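Local structure of soluble epoxide hydrolase (Bacillus megaterium, 4INZ) at residues 106-117 and 129-140. The protein is a single-chain soluble epoxide hydrolase built on the alpha/beta hydrolase fold, with a mixed central beta sheet flanked by helices. The protein carries 1 engineered substitution. Numbering follows the deposited sequence.
Sequences SSCTLVVHDWGA and EYVQKLIAFNGP
Leu110 O accepts a hydrogen bond from Ile135 N (2.8 Å, N-H...O 174°), while Leu134 CA sends a C-H toward the same oxygen. Equally short is the bond from Phe137 N to Val112 O (2.8 Å), and in return Leu110 N and Val112 N bond to Lys133 O and Ile135 O. This alternation is the ladder of parallel strands, and the axes of 108-112 and 133-137 diverge by only 9°. Ahead of the ladder, the chain turns a corner at Gln132, and the bond from Cys108 N to Tyr130 O is bent to 135°, its donor standing above the carbonyl plane.

On one face, Leu110 and Leu134 lie side by side and point the same way; Leu134 CD1 comes 4.0 Å from Leu110 CB and also reaches Val112 CG2, which packs on Ala136 CB (3.8 Å). On the other face, Val111 CG1, anti to its own amide nitrogen, meets the in-plane edge of the Phe137 ring at CE2, 3.6 Å away. Helix 291-303 covers Ile135 and Phe137 here.

Past the strand ends, Asp114 N bonds to Asn138 O (2.9 Å) in the carbonyl plane, joining the turn before helix 115-126 to the loop after the second strand, and Asp114 OD2 accepts the amide of Phe47. Gly139 CA makes an ordinary van der Waals contact with Ala117 CB (4.2 Å). Strand 108-112, helix 115-126 and strand 131-137 form a beta-alpha-beta crossover, and the sharp turn at His113-Asp114-Trp115, with Asp114 at positive phi directly before the helix, is consistent with the nucleophile elbow of the alpha/beta hydrolase fold.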
loop_
_atom_site.group_PDB
_atom_site.type_symbol
_atom_site.label_atom_id
_atom_site.label_comp_id
_atom_site.label_asym_id
_atom_site.label_seq_id
_atom_site.Cartn_x
_atom_site.Cartn_y
_atom_site.Cartn_z
ATOM N N SER A 106 -12.093 -8.758 15.051
ATOM C CA SER A 106 -12.867 -7.519 15.112
ATOM C C SER A 106 -11.952 -6.297 14.988
ATOM O O SER A 106 -12.420 -5.168 14.845
ATOM C CB SER A 106 -13.683 -7.447 16.408
ATOM O OG SER A 106 -12.846 -7.489 17.552
ATOM N N SER A 107 -10.644 -6.528 15.044
ATOM C CA SER A 107 -9.679 -5.463 14.805
ATOM C C SER A 107 -8.309 -6.052 14.514
ATOM O O SER A 107 -8.100 -7.257 14.658
ATOM C CB SER A 107 -9.599 -4.504 15.998
ATOM O OG SER A 107 -9.102 -5.161 17.152
ATOM N N CYS A 108 -7.377 -5.194 14.112
ATOM C CA CYS A 108 -6.048 -5.642 13.742
ATOM C C CYS A 108 -5.023 -4.525 13.883
ATOM O O CYS A 108 -5.369 -3.364 14.094
ATOM C CB CYS A 108 -6.047 -6.132 12.291
ATOM S SG CYS A 108 -6.269 -4.826 11.033
ATOM N N THR A 109 -3.755 -4.895 13.773
ATOM C CA THR A 109 -2.703 -3.931 13.511
ATOM C C THR A 109 -2.612 -3.903 12.000
ATOM O O THR A 109 -2.422 -4.953 11.384
ATOM C CB THR A 109 -1.374 -4.402 14.093
ATOM O OG1 THR A 109 -1.487 -4.446 15.523
ATOM C CG2 THR A 109 -0.242 -3.449 13.703
ATOM N N LEU A 110 -2.782 -2.719 11.409
ATOM C CA LEU A 110 -2.812 -2.572 9.956
ATOM C C LEU A 110 -1.502 -1.966 9.443
ATOM O O LEU A 110 -1.090 -0.886 9.883
ATOM C CB LEU A 110 -3.998 -1.693 9.547
ATOM C CG LEU A 110 -4.353 -1.675 8.061
ATOM C CD1 LEU A 110 -4.768 -3.067 7.609
ATOM C CD2 LEU A 110 -5.465 -0.663 7.782
ATOM N N VAL A 111 -0.850 -2.662 8.514
ATOM C CA VAL A 111 0.464 -2.251 8.000
ATOM C C VAL A 111 0.350 -2.011 6.497
ATOM O O VAL A 111 -0.058 -2.905 5.759
ATOM C CB VAL A 111 1.513 -3.343 8.266
ATOM C CG1 VAL A 111 2.923 -2.846 7.903
ATOM C CG2 VAL A 111 1.447 -3.772 9.717
ATOM N N VAL A 112 0.695 -0.813 6.040
ATOM C CA VAL A 112 0.275 -0.404 4.696
ATOM C C VAL A 112 1.351 0.338 3.914
ATOM O O VAL A 112 2.227 0.965 4.502
ATOM C CB VAL A 112 -0.998 0.475 4.762
ATOM C CG1 VAL A 112 -2.127 -0.278 5.473
ATOM C CG2 VAL A 112 -0.707 1.788 5.476
ATOM N N HIS A 113 1.258 0.277 2.585
ATOM C CA HIS A 113 2.270 0.847 1.693
ATOM C C HIS A 113 1.622 1.231 0.357
ATOM O O HIS A 113 0.819 0.469 -0.182
ATOM C CB HIS A 113 3.372 -0.201 1.471
ATOM C CG HIS A 113 4.414 0.178 0.469
ATOM N ND1 HIS A 113 5.194 1.315 0.581
ATOM C CD2 HIS A 113 4.850 -0.467 -0.640
ATOM C CE1 HIS A 113 6.045 1.363 -0.429
ATOM N NE2 HIS A 113 5.853 0.295 -1.187
ATOM N N ASP A 114 1.947 2.420 -0.148
ATOM C CA ASP A 114 1.581 2.835 -1.511
ATOM C C ASP A 114 0.051 2.809 -1.691
ATOM O O ASP A 114 -0.661 3.419 -0.891
ATOM C CB ASP A 114 2.331 1.968 -2.542
ATOM C CG ASP A 114 2.231 2.503 -3.964
ATOM O OD1 ASP A 114 3.033 3.398 -4.333
ATOM O OD2 ASP A 114 1.365 2.019 -4.718
ATOM N N TRP A 115 -0.468 2.109 -2.704
ATOM C CA TRP A 115 -1.926 2.001 -2.842
ATOM C C TRP A 115 -2.547 1.404 -1.580
ATOM O O TRP A 115 -3.650 1.779 -1.180
ATOM C CB TRP A 115 -2.341 1.179 -4.081
ATOM C CG TRP A 115 -2.915 2.032 -5.177
ATOM C CD1 TRP A 115 -2.316 2.365 -6.360
ATOM C CD2 TRP A 115 -4.188 2.688 -5.176
ATOM N NE1 TRP A 115 -3.143 3.180 -7.099
ATOM C CE2 TRP A 115 -4.296 3.396 -6.393
ATOM C CE3 TRP A 115 -5.250 2.741 -4.266
ATOM C CZ2 TRP A 115 -5.423 4.154 -6.719
ATOM C CZ3 TRP A 115 -6.374 3.492 -4.597
ATOM C CH2 TRP A 115 -6.448 4.188 -5.810
ATOM N N GLY A 116 -1.837 0.468 -0.958
ATOM C CA GLY A 116 -2.288 -0.121 0.291
ATOM C C GLY A 116 -2.453 0.920 1.384
ATOM O O GLY A 116 -3.319 0.789 2.247
ATOM N N ALA A 117 -1.611 1.949 1.346
ATOM C CA ALA A 117 -1.698 3.062 2.292
ATOM C C ALA A 117 -2.858 4.005 1.958
ATOM O O ALA A 117 -3.571 4.455 2.849
ATOM C CB ALA A 117 -0.370 3.821 2.359
ATOM N N GLU A 129 -12.392 1.625 14.651
ATOM C CA GLU A 129 -12.592 0.567 15.635
ATOM C C GLU A 129 -12.035 -0.776 15.148
ATOM O O GLU A 129 -11.870 -1.711 15.932
ATOM C CB GLU A 129 -14.077 0.450 16.021
ATOM C CG GLU A 129 -14.985 -0.147 14.953
ATOM C CD GLU A 129 -15.469 0.868 13.926
ATOM O OE1 GLU A 129 -15.045 2.044 13.986
ATOM O OE2 GLU A 129 -16.283 0.479 13.057
ATOM N N TYR A 130 -11.738 -0.866 13.855
ATOM C CA TYR A 130 -11.177 -2.085 13.287
ATOM C C TYR A 130 -9.652 -2.045 13.323
ATOM O O TYR A 130 -8.994 -3.038 13.016
ATOM C CB TYR A 130 -11.621 -2.252 11.836
ATOM C CG TYR A 130 -12.994 -2.860 11.628
ATOM C CD1 TYR A 130 -13.137 -4.182 11.211
ATOM C CD2 TYR A 130 -14.145 -2.109 11.821
ATOM C CE1 TYR A 130 -14.393 -4.741 11.000
ATOM C CE2 TYR A 130 -15.399 -2.655 11.613
ATOM C CZ TYR A 130 -15.518 -3.972 11.207
ATOM O OH TYR A 130 -16.776 -4.508 11.002
ATOM N N VAL A 131 -9.093 -0.896 13.692
ATOM C CA VAL A 131 -7.645 -0.705 13.644
ATOM C C VAL A 131 -7.043 -0.360 15.010
ATOM O O VAL A 131 -7.153 0.772 15.477
ATOM C CB VAL A 131 -7.264 0.385 12.622
ATOM C CG1 VAL A 131 -5.751 0.460 12.461
ATOM C CG2 VAL A 131 -7.925 0.106 11.282
ATOM N N GLN A 132 -6.403 -1.338 15.645
ATOM C CA GLN A 132 -5.756 -1.114 16.934
ATOM C C GLN A 132 -4.614 -0.114 16.800
ATOM O O GLN A 132 -4.491 0.834 17.583
ATOM C CB GLN A 132 -5.205 -2.425 17.485
ATOM C CG GLN A 132 -6.239 -3.521 17.636
ATOM C CD GLN A 132 -5.605 -4.853 17.954
ATOM O OE1 GLN A 132 -6.295 -5.844 18.184
ATOM N NE2 GLN A 132 -4.275 -4.885 17.968
ATOM N N LYS A 133 -3.766 -0.355 15.809
ATOM C CA LYS A 133 -2.643 0.521 15.518
ATOM C C LYS A 133 -2.402 0.481 14.022
ATOM O O LYS A 133 -2.671 -0.534 13.369
ATOM C CB LYS A 133 -1.376 0.052 16.238
ATOM C CG LYS A 133 -1.439 0.066 17.759
ATOM C CD LYS A 133 -0.054 -0.210 18.332
ATOM C CE LYS A 133 -0.019 -0.030 19.833
ATOM N NZ LYS A 133 -0.744 -1.117 20.507
ATOM N N LEU A 134 -1.883 1.580 13.486
ATOM C CA LEU A 134 -1.593 1.689 12.063
ATOM C C LEU A 134 -0.106 1.927 11.846
ATOM O O LEU A 134 0.483 2.813 12.473
ATOM C CB LEU A 134 -2.392 2.837 11.446
ATOM C CG LEU A 134 -2.117 3.136 9.973
ATOM C CD1 LEU A 134 -2.624 1.992 9.103
ATOM C CD2 LEU A 134 -2.766 4.470 9.562
ATOM N N ILE A 135 0.497 1.130 10.964
ATOM C CA ILE A 135 1.879 1.343 10.563
ATOM C C ILE A 135 1.880 1.637 9.074
ATOM O O ILE A 135 1.508 0.782 8.264
ATOM C CB ILE A 135 2.749 0.108 10.850
ATOM C CG1 ILE A 135 2.683 -0.250 12.338
ATOM C CG2 ILE A 135 4.188 0.355 10.400
ATOM C CD1 ILE A 135 3.495 -1.482 12.719
ATOM N N ALA A 136 2.264 2.860 8.718
ATOM C CA ALA A 136 2.198 3.297 7.329
ATOM C C ALA A 136 3.583 3.574 6.762
ATOM O O ALA A 136 4.363 4.319 7.357
ATOM C CB ALA A 136 1.337 4.539 7.218
ATOM N N PHE A 137 3.870 2.974 5.605
ATOM C CA PHE A 137 5.092 3.250 4.849
ATOM C C PHE A 137 4.802 4.276 3.749
ATOM O O PHE A 137 3.701 4.820 3.681
ATOM C CB PHE A 137 5.656 1.945 4.246
ATOM C CG PHE A 137 6.144 0.970 5.279
ATOM C CD1 PHE A 137 7.502 0.877 5.579
ATOM C CD2 PHE A 137 5.247 0.150 5.963
ATOM C CE1 PHE A 137 7.958 -0.022 6.547
ATOM C CE2 PHE A 137 5.695 -0.741 6.938
ATOM C CZ PHE A 137 7.049 -0.834 7.228
ATOM N N ASN A 138 5.786 4.546 2.893
ATOM C CA ASN A 138 5.614 5.529 1.820
ATOM C C ASN A 138 4.280 5.382 1.098
ATOM O O ASN A 138 3.952 4.303 0.622
ATOM C CB ASN A 138 6.754 5.418 0.806
ATOM C CG ASN A 138 8.072 5.841 1.383
ATOM O OD1 ASN A 138 8.701 6.793 0.905
ATOM N ND2 ASN A 138 8.491 5.161 2.439
ATOM N N GLY A 139 3.530 6.474 1.008
ATOM C CA GLY A 139 2.217 6.467 0.381
ATOM C C GLY A 139 1.449 7.681 0.861
ATOM O O GLY A 139 1.924 8.407 1.726
ATOM N N PRO A 140 0.251 7.906 0.311
ATOM C CA PRO A 140 -0.435 9.172 0.594
ATOM C C PRO A 140 -1.296 9.167 1.862
ATOM O O PRO A 140 -2.177 8.318 2.016
ATOM C CB PRO A 140 -1.316 9.359 -0.640
ATOM C CG PRO A 140 -1.673 7.936 -1.038
ATOM C CD PRO A 140 -0.437 7.108 -0.718
#